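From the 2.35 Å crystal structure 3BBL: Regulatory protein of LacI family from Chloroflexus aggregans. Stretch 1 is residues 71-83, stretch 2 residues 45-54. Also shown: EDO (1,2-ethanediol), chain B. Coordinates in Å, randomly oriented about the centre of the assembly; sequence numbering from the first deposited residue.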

# COMPACT_ATOMS: atom_id res chain seq x y z
N SER A 71 -15.87 -3.94 6.02
CA SER A 71 -14.80 -3.13 6.60
C SER A 71 -15.25 -1.67 6.55
O SER A 71 -16.25 -1.37 5.90
CB SER A 71 -13.48 -3.34 5.85
OG SER A 71 -13.59 -3.02 4.48
N SER A 72 -14.52 -0.78 7.22
CA SER A 72 -14.89 0.64 7.28
C SER A 72 -16.24 0.76 7.96
O SER A 72 -17.17 1.37 7.42
CB SER A 72 -14.98 1.27 5.88
OG SER A 72 -13.70 1.50 5.34
N ILE A 73 -16.36 0.17 9.14
CA ILE A 73 -17.62 0.20 9.87
C ILE A 73 -17.84 1.49 10.63
O ILE A 73 -17.04 1.86 11.49
CB ILE A 73 -17.70 -0.96 10.88
CG1 ILE A 73 -17.23 -2.27 10.24
CG2 ILE A 73 -19.13 -1.07 11.40
CD1 ILE A 73 -18.08 -2.73 9.07
N ASN A 74 -18.93 2.18 10.32
CA ASN A 74 -19.28 3.42 11.02
C ASN A 74 -20.36 3.12 12.05
O ASN A 74 -20.82 1.99 12.14
CB ASN A 74 -19.81 4.46 10.03
CG ASN A 74 -18.71 5.05 9.17
OD1 ASN A 74 -17.66 5.46 9.67
ND2 ASN A 74 -18.95 5.10 7.86
N TYR A 75 -20.74 4.12 12.83
CA TYR A 75 -21.79 3.92 13.82
C TYR A 75 -23.09 3.71 13.04
O TYR A 75 -23.28 4.32 11.98
CB TYR A 75 -21.95 5.16 14.72
CG TYR A 75 -20.84 5.38 15.71
CD1 TYR A 75 -19.99 6.48 15.61
CD2 TYR A 75 -20.65 4.51 16.79
CE1 TYR A 75 -18.99 6.72 16.55
CE2 TYR A 75 -19.66 4.74 17.74
CZ TYR A 75 -18.84 5.85 17.61
OH TYR A 75 -17.87 6.09 18.55
N ASN A 76 -23.97 2.86 13.56
CA ASN A 76 -25.24 2.57 12.89
C ASN A 76 -24.97 2.35 11.40
O ASN A 76 -25.53 3.05 10.55
CB ASN A 76 -26.23 3.73 13.05
CG ASN A 76 -26.40 4.18 14.48
OD1 ASN A 76 -26.56 3.36 15.39
ND2 ASN A 76 -26.38 5.49 14.70
N ASP A 77 -24.09 1.40 11.10
CA ASP A 77 -23.76 1.13 9.71
C ASP A 77 -24.96 0.53 8.99
O ASP A 77 -25.48 -0.52 9.37
CB ASP A 77 -22.57 0.17 9.63
CG ASP A 77 -21.84 0.25 8.31
OD1 ASP A 77 -20.84 1.01 8.22
OD2 ASP A 77 -22.26 -0.42 7.34
N PRO A 78 -25.43 1.20 7.92
CA PRO A 78 -26.59 0.70 7.17
C PRO A 78 -26.40 -0.73 6.62
O PRO A 78 -27.34 -1.51 6.57
CB PRO A 78 -26.77 1.75 6.07
CG PRO A 78 -25.39 2.31 5.88
CD PRO A 78 -24.89 2.42 7.30
N ARG A 79 -25.17 -1.06 6.22
CA ARG A 79 -24.89 -2.39 5.70
C ARG A 79 -25.11 -3.45 6.78
O ARG A 79 -25.64 -4.53 6.51
CB ARG A 79 -23.45 -2.48 5.19
CG ARG A 79 -23.13 -1.56 4.01
CD ARG A 79 -21.63 -1.51 3.77
NE ARG A 79 -20.92 -1.06 4.97
CZ ARG A 79 -19.60 -1.11 5.13
NH1 ARG A 79 -18.84 -1.59 4.16
NH2 ARG A 79 -19.05 -0.68 6.25
N VAL A 80 -24.70 -3.14 8.01
CA VAL A 80 -24.85 -4.07 9.13
C VAL A 80 -26.33 -4.23 9.49
O VAL A 80 -26.79 -5.32 9.80
CB VAL A 80 -24.09 -3.56 10.37
CG1 VAL A 80 -24.35 -4.47 11.57
CG2 VAL A 80 -22.59 -3.50 10.06
N GLN A 81 -27.05 -3.11 9.44
CA GLN A 81 -28.47 -3.09 9.75
C GLN A 81 -29.20 -3.99 8.76
O GLN A 81 -29.98 -4.86 9.14
CB GLN A 81 -28.98 -1.65 9.62
CG GLN A 81 -30.12 -1.27 10.53
CD GLN A 81 -30.56 0.17 10.31
OE1 GLN A 81 -29.74 1.10 10.35
NE2 GLN A 81 -31.85 0.37 10.07
N PHE A 82 -28.92 -3.76 7.48
CA PHE A 82 -29.54 -4.53 6.41
C PHE A 82 -29.31 -6.03 6.53
O PHE A 82 -30.26 -6.80 6.63
CB PHE A 82 -29.02 -4.03 5.06
CG PHE A 82 -29.50 -4.83 3.89
CD1 PHE A 82 -30.86 -4.85 3.56
CD2 PHE A 82 -28.61 -5.56 3.12
CE1 PHE A 82 -31.31 -5.59 2.47
CE2 PHE A 82 -29.06 -6.31 2.03
CZ PHE A 82 -30.41 -6.32 1.71
N LEU A 83 -28.05 -6.45 6.51
CA LEU A 83 -27.72 -7.87 6.61
C LEU A 83 -28.29 -8.51 7.86
O LEU A 83 -28.60 -9.70 7.86
CB LEU A 83 -26.20 -8.06 6.56
CG LEU A 83 -25.54 -7.54 5.28
CD1 LEU A 83 -24.04 -7.71 5.35
CD2 LEU A 83 -26.12 -8.28 4.08
C1 EDO B . -13.88 -1.48 -5.48
O1 EDO B . -14.80 -0.49 -5.02
C2 EDO B . -13.56 -2.46 -4.34
O2 EDO B . -14.56 -2.43 -3.31
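Stretch 2 45-54: PFSEDRSQID

Stretch 1 enters as an irregular loop and ends in a helix. S72 takes a left-handed backbone conformation (phi/psi 62/53°), I73 to Y75 are extended, N76 is again left-handed (45/57°), and D77 is the N-cap of a helix that runs from P78 to L83 and continues later in the chain. Stretch 2 contains no regular strand. From P45 to S47 its backbone is extended; D49 to Q52 then form a type I beta turn, closed by the backbone hydrogen bond from Q52 N to D49 O at 2.9 Å, and I53 is the N-cap of a helix that starts at D54. With little regular structure in stretch 2, no crossing angle describes the packing, but the register is clear where the turn meets the start of the helix: the CA atoms of P78 and S51 are 5.4 Å apart, and those of R79 and I53 6.4 Å. Over these pairs the two chains advance in the same sense. The contact buries 487 Å², both sides summed.

R50, at the second position of the turn, makes the largest contribution. Its CA-to-CB bond points toward stretch 1, and chi2 and chi3 are both t, so the chain extends to place the guanidinium beside the loop. There R50 NE donates to S72 O at 3.0 Å, and R50 NH2 adds a weak bond to the same oxygen at 3.5 Å. N74 lies over one face of this guanidinium; its ND2 is 3.3 Å from R50 NE, but both are donors and no hydrogen bond joins them. D77 OD1 approaches at the edge, in a long salt bridge of 4.0 Å to R50 NE.

The same carboxylate organises R79 within stretch 1. R79 NE is bound to D77 OD2 at 2.8 Å in a salt bridge and R79 NH2 to D77 OD1 at 3.2 Å, while the backbone R79 N makes a weak capping bond to D77 OD2 at 3.2 Å. R79 NH2 and NH1 also donate to S71 O, at 2.9 and 3.1 Å. Two like charges come close here, R79 NH2 lying 3.7 Å from R50 NE, with the negative charge of D77 near both. On the side of F46, R79 NH1 reaches the edge of the phenyl ring, 3.3 Å from F46 CE1. The backbone F46 N is bonded to O1 of the ethanediol at 2.8 Å.

The first residues of the helix, P78, R79 and F82, supply the other contacts. P78 packs its ring against the backbone of the turn, with P78 CG 3.1 Å from R50 O and 3.6 Å from S51 N. The CA-to-CB bond of I53 points toward stretch 1, and the side chain lies against the helix: I53 CG2 is 4.2 Å from R79 CA, and I53 CD1 sits over one face of the F82 ring, 3.3 Å from F82 CD1, in an apolar contact. The CA-to-CB bond of S51, by contrast, points away from stretch 1, and S51 OG bonds D49 OD1 at 2.6 Å within the turn.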

# COMPACT_ATOMS: atom_id res chain seq x y z
N PRO A 45 -17.81 -3.90 -6.27
CA PRO A 45 -17.65 -2.45 -6.12
C PRO A 45 -18.22 -1.91 -4.82
O PRO A 45 -19.33 -2.25 -4.42
CB PRO A 45 -18.37 -1.90 -7.35
CG PRO A 45 -18.11 -2.97 -8.37
CD PRO A 45 -18.40 -4.22 -7.57
N PHE A 46 -17.44 -1.06 -4.16
CA PHE A 46 -17.85 -0.46 -2.89
C PHE A 46 -18.73 0.74 -3.19
O PHE A 46 -18.51 1.45 -4.17
CB PHE A 46 -16.61 -0.01 -2.12
CG PHE A 46 -16.90 0.42 -0.71
CD1 PHE A 46 -16.98 -0.53 0.30
CD2 PHE A 46 -17.07 1.76 -0.39
CE1 PHE A 46 -17.22 -0.15 1.62
CE2 PHE A 46 -17.31 2.16 0.93
CZ PHE A 46 -17.38 1.20 1.93
N SER A 47 -19.74 0.97 -2.37
CA SER A 47 -20.62 2.11 -2.56
C SER A 47 -20.21 3.13 -1.49
O SER A 47 -20.48 2.92 -0.31
CB SER A 47 -22.08 1.70 -2.38
OG SER A 47 -22.96 2.78 -2.68
N GLU A 48 -19.54 4.20 -1.90
CA GLU A 48 -19.10 5.21 -0.94
C GLU A 48 -20.25 5.69 -0.07
O GLU A 48 -20.06 6.07 1.08
CB GLU A 48 -18.42 6.38 -1.65
CG GLU A 48 -17.07 6.02 -2.30
CD GLU A 48 -16.18 5.16 -1.39
OE1 GLU A 48 -16.13 5.41 -0.16
OE2 GLU A 48 -15.50 4.24 -1.91
N ASP A 49 -21.46 5.66 -0.63
CA ASP A 49 -22.64 6.02 0.14
C ASP A 49 -23.09 4.69 0.73
O ASP A 49 -23.83 3.94 0.10
CB ASP A 49 -23.73 6.59 -0.77
CG ASP A 49 -25.07 6.73 -0.05
OD1 ASP A 49 -25.07 7.04 1.16
OD2 ASP A 49 -26.12 6.53 -0.70
N ARG A 50 -22.63 4.39 1.94
CA ARG A 50 -22.95 3.13 2.60
C ARG A 50 -24.43 2.81 2.70
O ARG A 50 -24.81 1.65 2.88
CB ARG A 50 -22.32 3.09 3.99
CG ARG A 50 -20.80 3.01 3.99
CD ARG A 50 -20.24 3.04 5.40
NE ARG A 50 -18.78 2.95 5.42
CZ ARG A 50 -17.97 3.82 4.82
NH1 ARG A 50 -18.46 4.85 4.15
NH2 ARG A 50 -16.65 3.66 4.89
N SER A 51 -25.28 3.83 2.57
CA SER A 51 -26.72 3.62 2.65
C SER A 51 -27.21 2.81 1.45
O SER A 51 -28.15 2.02 1.56
CB SER A 51 -27.46 4.96 2.72
OG SER A 51 -27.31 5.68 1.52
N GLN A 52 -26.58 3.00 0.30
CA GLN A 52 -26.95 2.27 -0.91
C GLN A 52 -26.50 0.81 -0.80
O GLN A 52 -25.35 0.48 -1.10
CB GLN A 52 -26.35 2.94 -2.14
CG GLN A 52 -27.00 4.27 -2.47
CD GLN A 52 -26.31 4.99 -3.62
OE1 GLN A 52 -25.18 5.46 -3.48
NE2 GLN A 52 -27.00 5.08 -4.75
N ILE A 53 -27.42 -0.04 -0.39
CA ILE A 53 -27.16 -1.47 -0.20
C ILE A 53 -27.66 -2.35 -1.34
O ILE A 53 -27.74 -3.57 -1.21
CB ILE A 53 -27.83 -1.96 1.09
CG1 ILE A 53 -29.31 -1.57 1.07
CG2 ILE A 53 -27.11 -1.37 2.31
CD1 ILE A 53 -30.05 -1.84 2.36
N ASP A 54 -28.00 -1.73 -2.47
CA ASP A 54 -28.48 -2.47 -3.62
C ASP A 54 -27.61 -3.65 -3.99
O ASP A 54 -28.10 -4.77 -4.15
CB ASP A 54 -28.61 -1.53 -4.82
CG ASP A 54 -29.98 -0.90 -4.92
OD1 ASP A 54 -30.66 -0.79 -3.88
OD2 ASP A 54 -30.37 -0.50 -6.04